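Local coordinates for glutathione transferase (Mesorhizobium loti, PDB 1R9C), which catalyses the manganese-dependent hydration of fosfomycin and thereby gives resistance to this antibiotic, at residues 24-29 with 117-122; 47-52 with 70-75; 84-89 with 105-110. All blocks are in the same frame, centred on the assembly; numbering follows the deposited sequence.

The three contacts meet around one mixed three-stranded sheet, ordered 69-73, 116-120, 106-110. Contact 1 sets the end of helix 15-26 on the central strand; contact 2 brings the hairpin joining strands 44-49 and 52-58, part of the other sheet, to edge strand 69-73; contact 3 lays helix 79-89 on the opposite edge strand, 106-110. The centres of contacts 1 and 2 lie about 6 Å apart, those of contacts 1 and 3 about 9 Å, and those of contacts 2 and 3 about 14 Å. Along the chain, contacts 2 and 3 follow one another inside the loop closed by contact 1. Contacts 1 and 2 join the chain's first half to the sheet carrying manganese ligand Glu118; contact 3 packs the second half's own helix on it.

Contact 1. Residues 24-29 with 117-122. With MN (manganese (II) ion), chain C.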
loop_
_atom_site.group_PDB
_atom_site.type_symbol
_atom_site.label_atom_id
_atom_site.label_comp_id
_atom_site.label_asym_id
_atom_site.label_seq_id
_atom_site.Cartn_x
_atom_site.Cartn_y
_atom_site.Cartn_z
ATOM N N GLY A 24 -3.754 17.471 1.183
ATOM C CA GLY A 24 -4.746 17.968 2.123
ATOM C C GLY A 24 -4.835 17.062 3.341
ATOM O O GLY A 24 -4.897 17.563 4.470
ATOM N N VAL A 25 -4.839 15.748 3.121
ATOM C CA VAL A 25 -5.010 14.796 4.230
ATOM C C VAL A 25 -3.677 14.473 4.890
ATOM O O VAL A 25 -3.586 14.515 6.118
ATOM C CB VAL A 25 -5.762 13.495 3.840
ATOM C CG1 VAL A 25 -5.963 12.606 5.039
ATOM C CG2 VAL A 25 -7.111 13.793 3.278
ATOM N N PHE A 26 -2.643 14.172 4.099
ATOM C CA PHE A 26 -1.414 13.654 4.689
ATOM C C PHE A 26 -0.257 14.637 4.745
ATOM O O PHE A 26 0.802 14.279 5.220
ATOM C CB PHE A 26 -0.938 12.365 3.983
ATOM C CG PHE A 26 -1.994 11.298 3.825
ATOM C CD1 PHE A 26 -2.607 11.095 2.598
ATOM C CD2 PHE A 26 -2.310 10.423 4.861
ATOM C CE1 PHE A 26 -3.562 10.064 2.430
ATOM C CE2 PHE A 26 -3.271 9.414 4.689
ATOM C CZ PHE A 26 -3.886 9.224 3.473
ATOM N N ASP A 27 -0.455 15.869 4.259
ATOM C CA ASP A 27 0.640 16.795 4.025
ATOM C C ASP A 27 1.718 16.172 3.127
ATOM O O ASP A 27 2.904 16.396 3.317
ATOM C CB ASP A 27 1.231 17.322 5.347
ATOM C CG ASP A 27 1.667 18.767 5.257
ATOM O OD1 ASP A 27 1.389 19.452 4.224
ATOM O OD2 ASP A 27 2.302 19.319 6.191
ATOM N N ALA A 28 1.294 15.364 2.161
ATOM C CA ALA A 28 2.238 14.820 1.190
ATOM C C ALA A 28 2.980 15.953 0.489
ATOM O O ALA A 28 2.389 16.986 0.214
ATOM C CB ALA A 28 1.503 13.988 0.167
ATOM N N ARG A 29 4.255 15.718 0.158
ATOM C CA ARG A 29 5.115 16.662 -0.558
ATOM C C ARG A 29 5.383 16.065 -1.957
ATOM O O ARG A 29 5.885 14.941 -2.075
ATOM C CB ARG A 29 6.436 16.846 0.219
ATOM C CG ARG A 29 7.460 17.801 -0.409
ATOM C CD ARG A 29 8.899 17.693 0.153
ATOM N NE ARG A 29 9.897 17.527 -0.917
ATOM C CZ ARG A 29 10.198 18.446 -1.843
ATOM N NH1 ARG A 29 9.612 19.642 -1.845
ATOM N NH2 ARG A 29 11.102 18.164 -2.779
ATOM N N PHE A 117 -8.600 4.432 2.650
ATOM C CA PHE A 117 -7.463 4.767 3.525
ATOM C C PHE A 117 -7.970 4.817 4.932
ATOM O O PHE A 117 -9.188 4.951 5.135
ATOM C CB PHE A 117 -6.903 6.139 3.152
ATOM C CG PHE A 117 -6.193 6.149 1.831
ATOM C CD1 PHE A 117 -6.866 6.535 0.671
ATOM C CD2 PHE A 117 -4.870 5.727 1.744
ATOM C CE1 PHE A 117 -6.217 6.504 -0.581
ATOM C CE2 PHE A 117 -4.196 5.710 0.507
ATOM C CZ PHE A 117 -4.875 6.103 -0.647
ATOM N N GLU A 118 -7.064 4.706 5.901
ATOM C CA GLU A 118 -7.442 4.708 7.310
ATOM C C GLU A 118 -6.405 5.601 8.011
ATOM O O GLU A 118 -5.236 5.579 7.648
ATOM C CB GLU A 118 -7.367 3.289 7.888
ATOM C CG GLU A 118 -7.617 3.238 9.408
ATOM C CD GLU A 118 -7.574 1.843 10.018
ATOM O OE1 GLU A 118 -7.376 0.793 9.300
ATOM O OE2 GLU A 118 -7.809 1.805 11.274
ATOM N N LEU A 119 -6.870 6.415 8.958
ATOM C CA LEU A 119 -5.997 7.098 9.920
ATOM C C LEU A 119 -6.325 6.455 11.259
ATOM O O LEU A 119 -7.483 6.479 11.691
ATOM C CB LEU A 119 -6.320 8.600 9.957
ATOM C CG LEU A 119 -6.236 9.247 8.570
ATOM C CD1 LEU A 119 -6.850 10.618 8.604
ATOM C CD2 LEU A 119 -4.747 9.330 8.101
ATOM N N HIS A 120 -5.320 5.850 11.890
ATOM C CA HIS A 120 -5.508 5.020 13.080
ATOM C C HIS A 120 -4.616 5.571 14.225
ATOM O O HIS A 120 -3.464 5.835 13.991
ATOM C CB HIS A 120 -5.112 3.565 12.740
ATOM C CG HIS A 120 -5.262 2.622 13.889
ATOM N ND1 HIS A 120 -6.421 2.532 14.624
ATOM C CD2 HIS A 120 -4.398 1.732 14.434
ATOM C CE1 HIS A 120 -6.268 1.635 15.586
ATOM N NE2 HIS A 120 -5.048 1.133 15.490
ATOM N N THR A 121 -5.166 5.741 15.434
ATOM C CA THR A 121 -4.440 6.308 16.590
ATOM C C THR A 121 -3.739 5.263 17.475
ATOM O O THR A 121 -2.964 5.606 18.382
ATOM C CB THR A 121 -5.380 7.194 17.466
ATOM O OG1 THR A 121 -6.253 6.360 18.232
ATOM C CG2 THR A 121 -6.338 8.046 16.564
ATOM N N GLY A 122 -3.996 3.994 17.206
ATOM C CA GLY A 122 -3.562 2.927 18.089
ATOM C C GLY A 122 -2.372 2.167 17.540
ATOM O O GLY A 122 -1.874 2.486 16.470
HETATM MN MN MN C . -7.280 -1.130 9.447
HETATM O O HOH W 1 -7.374 -3.339 9.605
#
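Phe26, Phe117 and Leu119 form the centre of this contact between the last turn of helix 15-26 and strand 116-120. The Phe26 side chain leaves its backbone with CG beside the backbone N (chi1 -50°), which sends the far end of the ring toward the strand although its first bond is not aimed there. Its edge meets the face of Phe117 in a T-shaped stack: the centroids of the Phe26 and Phe117 rings are 5.8 Å apart, their planes at 66°, and Phe26 CZ comes to 4.0 Å from Phe117 CD2. One atom further round the ring, Phe26 CE2 touches Leu119 CD2 at 3.7 Å. The other methyl, Leu119 CD1, reaches Val25 CG1 at 4.2 Å, and that same CG1 lies 4.1 Å above the plane of the Phe26 ring, over its centre, so the helix end presents a ring with a methyl over its face.

Between Phe117 and Leu119, Glu118 points the other way. Its chain is extended, CG anti to the backbone N (chi1 174°), and carries OE1 to 1.9 Å from the manganese; His69, His7 of the second subunit and a water also bind the ion, while OE2 is hydrogen-bonded to Ser106 OG. The chemistry is thus divided between strand faces: wholly apolar contacts back the strand, and its opposite side presents a carboxylate to the metal.

Contact 2. Residues 47-52 with 70-75; sequences FLIGDI and IAFKID
Ile52 and Phe72 are brought together by similar first torsions: in each the gamma carbon (CG1 of Ile52, chi1 -60°; CG of Phe72, chi1 -67°) sits beside its own backbone N. The two side chains run alongside each other, pointing opposite ways, and the extended outer arm of Ile52 (chi2 160°) delivers CD1 to the ring edge, near its plane, 3.8 Å from Phe72 CE2. Ile49 adds a looser touch, its CD1 lying 4.3 Å from Phe72 CZ. Phe72 therefore receives two methyl ends from residues that flank a single turn.

That turn fixes their spacing. Ile49 to Ile52 form a type II' beta turn with Gly50 at its first corner, closed by two backbone hydrogen bonds: Ile49 N to Ile52 O and Ile52 N to Ile49 O, each 2.9 Å. Elsewhere round the Phe72 ring lie Phe26 and Met8, so the two methyls join an apolar cluster round the ring.

Past this cluster, Lys73 NZ donates to Ile74 O at 2.8 Å from well above the carbonyl plane, and its charge also pairs with Glu3 of the second subunit. Residues 70-73 pair antiparallel with a strand of that subunit, continuing the sheet across the dimer. The arrangement, a tight hairpin from one sheet packed against an aromatic side chain of the other, is consistent with the paired beta-alpha-beta-beta-beta modules of the vicinal oxygen chelate fold.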
loop_
_atom_site.group_PDB
_atom_site.type_symbol
_atom_site.label_atom_id
_atom_site.label_comp_id
_atom_site.label_asym_id
_atom_site.label_seq_id
_atom_site.Cartn_x
_atom_site.Cartn_y
_atom_site.Cartn_z
ATOM N N PHE A 47 5.216 11.322 -4.439
ATOM C CA PHE A 47 5.100 12.118 -3.239
ATOM C C PHE A 47 5.817 11.453 -2.094
ATOM O O PHE A 47 5.985 10.217 -2.072
ATOM C CB PHE A 47 3.624 12.258 -2.825
ATOM C CG PHE A 47 2.785 13.061 -3.779
ATOM C CD1 PHE A 47 2.193 12.452 -4.900
ATOM C CD2 PHE A 47 2.535 14.396 -3.537
ATOM C CE1 PHE A 47 1.400 13.180 -5.763
ATOM C CE2 PHE A 47 1.732 15.150 -4.429
ATOM C CZ PHE A 47 1.175 14.533 -5.536
ATOM N N LEU A 48 6.204 12.282 -1.119
ATOM C CA LEU A 48 6.657 11.774 0.169
ATOM C C LEU A 48 5.673 12.188 1.273
ATOM O O LEU A 48 5.211 13.352 1.350
ATOM C CB LEU A 48 8.065 12.274 0.513
ATOM C CG LEU A 48 9.313 11.641 -0.115
ATOM C CD1 LEU A 48 10.594 12.424 0.218
ATOM C CD2 LEU A 48 9.446 10.200 0.390
ATOM N N ILE A 49 5.338 11.205 2.102
ATOM C CA ILE A 49 4.637 11.442 3.358
ATOM C C ILE A 49 5.648 11.013 4.415
ATOM O O ILE A 49 5.789 9.838 4.678
ATOM C CB ILE A 49 3.349 10.596 3.446
ATOM C CG1 ILE A 49 2.356 11.026 2.348
ATOM C CG2 ILE A 49 2.680 10.828 4.841
ATOM C CD1 ILE A 49 1.267 10.052 2.047
ATOM N N GLY A 50 6.394 11.973 4.962
ATOM C CA GLY A 50 7.530 11.662 5.807
ATOM C C GLY A 50 8.575 10.982 4.923
ATOM O O GLY A 50 9.076 11.566 3.955
ATOM N N ASP A 51 8.873 9.728 5.220
ATOM C CA ASP A 51 9.786 8.974 4.366
ATOM C C ASP A 51 9.026 7.936 3.504
ATOM O O ASP A 51 9.648 7.079 2.878
ATOM C CB ASP A 51 10.801 8.257 5.252
ATOM C CG ASP A 51 10.131 7.326 6.230
ATOM O OD1 ASP A 51 8.916 7.090 6.084
ATOM O OD2 ASP A 51 10.726 6.750 7.162
ATOM N N ILE A 52 7.707 8.019 3.451
ATOM C CA ILE A 52 6.942 7.055 2.648
ATOM C C ILE A 52 6.761 7.566 1.215
ATOM O O ILE A 52 6.252 8.658 0.996
ATOM C CB ILE A 52 5.587 6.775 3.314
ATOM C CG1 ILE A 52 5.795 6.190 4.698
ATOM C CG2 ILE A 52 4.691 5.828 2.439
ATOM C CD1 ILE A 52 4.555 6.340 5.579
ATOM N N ILE A 70 -5.098 0.875 3.282
ATOM C CA ILE A 70 -3.789 1.244 3.808
ATOM C C ILE A 70 -4.019 2.233 4.935
ATOM O O ILE A 70 -4.755 3.221 4.757
ATOM C CB ILE A 70 -2.906 1.896 2.694
ATOM C CG1 ILE A 70 -2.627 0.939 1.525
ATOM C CG2 ILE A 70 -1.596 2.449 3.269
ATOM C CD1 ILE A 70 -1.964 -0.399 1.911
ATOM N N ALA A 71 -3.353 2.011 6.061
ATOM C CA ALA A 71 -3.583 2.794 7.277
ATOM C C ALA A 71 -2.326 3.529 7.703
ATOM O O ALA A 71 -1.250 2.936 7.783
ATOM C CB ALA A 71 -4.115 1.897 8.443
ATOM N N PHE A 72 -2.477 4.830 7.939
ATOM C CA PHE A 72 -1.409 5.681 8.471
ATOM C C PHE A 72 -1.610 5.977 9.951
ATOM O O PHE A 72 -2.730 6.033 10.455
ATOM C CB PHE A 72 -1.345 6.990 7.659
ATOM C CG PHE A 72 -0.889 6.774 6.239
ATOM C CD1 PHE A 72 -1.808 6.476 5.239
ATOM C CD2 PHE A 72 0.460 6.811 5.916
ATOM C CE1 PHE A 72 -1.364 6.245 3.919
ATOM C CE2 PHE A 72 0.902 6.602 4.581
ATOM C CZ PHE A 72 -0.027 6.312 3.606
ATOM N N LYS A 73 -0.516 6.204 10.658
ATOM C CA LYS A 73 -0.579 6.432 12.106
ATOM C C LYS A 73 -0.691 7.915 12.457
ATOM O O LYS A 73 0.052 8.745 11.934
ATOM C CB LYS A 73 0.690 5.855 12.783
ATOM C CG LYS A 73 0.793 6.060 14.319
ATOM C CD LYS A 73 -0.281 5.240 15.111
ATOM C CE LYS A 73 -0.067 5.346 16.637
ATOM N NZ LYS A 73 -0.094 6.794 17.142
ATOM N N ILE A 74 -1.619 8.236 13.359
ATOM C CA ILE A 74 -1.754 9.600 13.861
ATOM C C ILE A 74 -1.889 9.507 15.379
ATOM O O ILE A 74 -2.080 8.413 15.926
ATOM C CB ILE A 74 -3.009 10.346 13.268
ATOM C CG1 ILE A 74 -4.313 9.605 13.629
ATOM C CG2 ILE A 74 -2.896 10.576 11.750
ATOM C CD1 ILE A 74 -5.530 10.555 13.710
ATOM N N ASP A 75 -1.799 10.654 16.043
ATOM C CA ASP A 75 -1.924 10.714 17.475
ATOM C C ASP A 75 -3.373 10.908 17.826
ATOM O O ASP A 75 -4.094 11.630 17.133
ATOM C CB ASP A 75 -1.113 11.872 18.051
ATOM C CG ASP A 75 -1.065 11.826 19.577
ATOM O OD1 ASP A 75 -1.938 12.430 20.228
ATOM O OD2 ASP A 75 -0.237 11.140 20.191
#

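Contact 3. Residues 84-89 with 105-110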
loop_
_atom_site.group_PDB
_atom_site.type_symbol
_atom_site.label_atom_id
_atom_site.label_comp_id
_atom_site.label_asym_id
_atom_site.label_seq_id
_atom_site.Cartn_x
_atom_site.Cartn_y
_atom_site.Cartn_z
ATOM N N GLU A 84 -11.863 16.585 10.296
ATOM C CA GLU A 84 -12.048 17.899 9.672
ATOM C C GLU A 84 -11.374 18.026 8.307
ATOM O O GLU A 84 -12.005 18.503 7.357
ATOM C CB GLU A 84 -11.481 18.994 10.581
ATOM C CG GLU A 84 -12.439 19.471 11.659
ATOM C CD GLU A 84 -11.779 20.393 12.693
ATOM O OE1 GLU A 84 -10.819 21.132 12.337
ATOM O OE2 GLU A 84 -12.228 20.378 13.868
ATOM N N ARG A 85 -10.091 17.643 8.215
ATOM C CA ARG A 85 -9.357 17.714 6.953
ATOM C C ARG A 85 -10.088 16.872 5.904
ATOM O O ARG A 85 -10.304 17.311 4.776
ATOM C CB ARG A 85 -7.898 17.215 7.090
ATOM C CG ARG A 85 -6.888 18.136 7.810
ATOM C CD ARG A 85 -5.551 17.422 8.153
ATOM N NE ARG A 85 -4.406 18.323 8.332
ATOM C CZ ARG A 85 -3.229 18.203 7.678
ATOM N NH1 ARG A 85 -3.032 17.234 6.797
ATOM N NH2 ARG A 85 -2.241 19.068 7.896
ATOM N N VAL A 86 -10.466 15.647 6.276
ATOM C CA VAL A 86 -11.207 14.776 5.357
ATOM C C VAL A 86 -12.497 15.471 4.919
ATOM O O VAL A 86 -12.828 15.489 3.738
ATOM C CB VAL A 86 -11.437 13.357 5.979
ATOM C CG1 VAL A 86 -12.372 12.501 5.118
ATOM C CG2 VAL A 86 -10.063 12.648 6.146
ATOM N N GLY A 87 -13.187 16.070 5.886
ATOM C CA GLY A 87 -14.352 16.901 5.638
ATOM C C GLY A 87 -14.155 18.003 4.607
ATOM O O GLY A 87 -14.922 18.094 3.659
ATOM N N LYS A 88 -13.104 18.811 4.757
ATOM C CA LYS A 88 -12.915 19.952 3.852
ATOM C C LYS A 88 -12.630 19.519 2.391
ATOM O O LYS A 88 -12.925 20.261 1.442
ATOM C CB LYS A 88 -11.833 20.902 4.385
ATOM N N LEU A 89 -12.109 18.306 2.221
ATOM C CA LEU A 89 -11.879 17.757 0.888
ATOM C C LEU A 89 -13.112 17.126 0.243
ATOM O O LEU A 89 -13.099 16.826 -0.950
ATOM C CB LEU A 89 -10.726 16.774 0.884
ATOM C CG LEU A 89 -9.337 17.390 1.072
ATOM C CD1 LEU A 89 -8.411 16.284 1.512
ATOM C CD2 LEU A 89 -8.822 18.047 -0.220
ATOM N N ARG A 105 -8.557 4.434 17.850
ATOM C CA ARG A 105 -9.715 4.717 17.014
ATOM C C ARG A 105 -9.264 5.071 15.604
ATOM O O ARG A 105 -8.102 5.324 15.374
ATOM C CB ARG A 105 -10.598 5.823 17.586
ATOM C CG ARG A 105 -9.870 7.011 18.137
ATOM C CD ARG A 105 -10.782 7.919 18.966
ATOM N NE ARG A 105 -10.148 9.189 19.301
ATOM C CZ ARG A 105 -10.801 10.350 19.474
ATOM N NH1 ARG A 105 -12.119 10.412 19.309
ATOM N NH2 ARG A 105 -10.122 11.455 19.787
ATOM N N SER A 106 -10.197 5.041 14.657
ATOM C CA SER A 106 -9.844 5.217 13.263
ATOM C C SER A 106 -10.833 6.094 12.552
ATOM O O SER A 106 -12.023 6.168 12.933
ATOM C CB SER A 106 -9.794 3.871 12.553
ATOM O OG SER A 106 -8.871 3.045 13.216
ATOM N N ILE A 107 -10.309 6.752 11.525
ATOM C CA ILE A 107 -11.113 7.399 10.494
ATOM C C ILE A 107 -10.862 6.583 9.207
ATOM O O ILE A 107 -9.696 6.371 8.833
ATOM C CB ILE A 107 -10.630 8.864 10.287
ATOM C CG1 ILE A 107 -10.747 9.678 11.565
ATOM C CG2 ILE A 107 -11.372 9.550 9.108
ATOM C CD1 ILE A 107 -9.678 10.769 11.679
ATOM N N TYR A 108 -11.928 6.130 8.544
ATOM C CA TYR A 108 -11.754 5.466 7.239
ATOM C C TYR A 108 -12.435 6.340 6.215
ATOM O O TYR A 108 -13.547 6.778 6.440
ATOM C CB TYR A 108 -12.436 4.100 7.180
ATOM C CG TYR A 108 -11.931 3.079 8.154
ATOM C CD1 TYR A 108 -12.420 3.052 9.449
ATOM C CD2 TYR A 108 -10.993 2.107 7.779
ATOM C CE1 TYR A 108 -11.976 2.125 10.365
ATOM C CE2 TYR A 108 -10.559 1.139 8.715
ATOM C CZ TYR A 108 -11.046 1.184 10.001
ATOM O OH TYR A 108 -10.672 0.269 10.956
ATOM N N PHE A 109 -11.753 6.588 5.108
ATOM C CA PHE A 109 -12.260 7.461 4.060
ATOM C C PHE A 109 -11.806 6.897 2.697
ATOM O O PHE A 109 -11.000 5.978 2.645
ATOM C CB PHE A 109 -11.797 8.915 4.295
ATOM C CG PHE A 109 -10.326 9.154 4.037
ATOM C CD1 PHE A 109 -9.874 9.562 2.786
ATOM C CD2 PHE A 109 -9.388 8.987 5.063
ATOM C CE1 PHE A 109 -8.512 9.760 2.557
ATOM C CE2 PHE A 109 -8.035 9.196 4.842
ATOM C CZ PHE A 109 -7.594 9.601 3.592
ATOM N N TYR A 110 -12.390 7.393 1.619
ATOM C CA TYR A 110 -12.069 6.917 0.277
ATOM C C TYR A 110 -11.520 8.119 -0.464
ATOM O O TYR A 110 -11.984 9.236 -0.235
ATOM C CB TYR A 110 -13.340 6.441 -0.446
ATOM C CG TYR A 110 -14.061 5.335 0.282
ATOM C CD1 TYR A 110 -14.994 5.636 1.258
ATOM C CD2 TYR A 110 -13.745 3.994 0.038
ATOM C CE1 TYR A 110 -15.646 4.655 1.945
ATOM C CE2 TYR A 110 -14.369 2.980 0.742
ATOM C CZ TYR A 110 -15.347 3.325 1.679
ATOM O OH TYR A 110 -15.993 2.364 2.382
#
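Val86 of helix 79-89 rests on Phe109 and Ile107 of strand 106-110, the helix-on-sheet layer of a module of the vicinal oxygen chelate fold. The two segments approach most closely in backbone at this point, with Val86 CA and Phe109 CA 7.5 Å apart, and the contact is wholly apolar.

From its CB, which points at the sheet, the valine forks into two methyls with separate tasks. CG1 is anti to the backbone N (chi1 172°) and drops onto the root of the Phe109 side chain, 3.7 Å from Phe109 CB. CG2, beside the backbone N, is the branch that meets the ring itself: it lies over one face, displaced toward the rim, with Phe109 CD2 the nearest ring atom at 3.9 Å. The CH-pi geometry is good, since CG2 is 4.2 Å from the centroid of the Phe109 ring and 22° off its normal.

Phe109 accepts this cover because its ring takes the less common setting between the backbone N and the carbonyl carbon (chi1 72°). There it is also touched by Val25 and Phe26 of helix 15-26 and by Leu119, so both helices of this region pack against one ring.

The strand's other face serves different ends. Tyr108 points away from the helix and meets the manganese ligand His69 edge-to-face, and Tyr110 makes a cation-pi contact with Arg65.

On the helix side, Lys88 N bonds to Glu84 O at 2.8 Å, a regular i to i+4 bond of the helical turn that includes Val86. The loosest touch uses the same methyl that covers the ring: Val86 CG2 stands 4.5 Å from Ile107 CG2, two residues along the strand from Phe109.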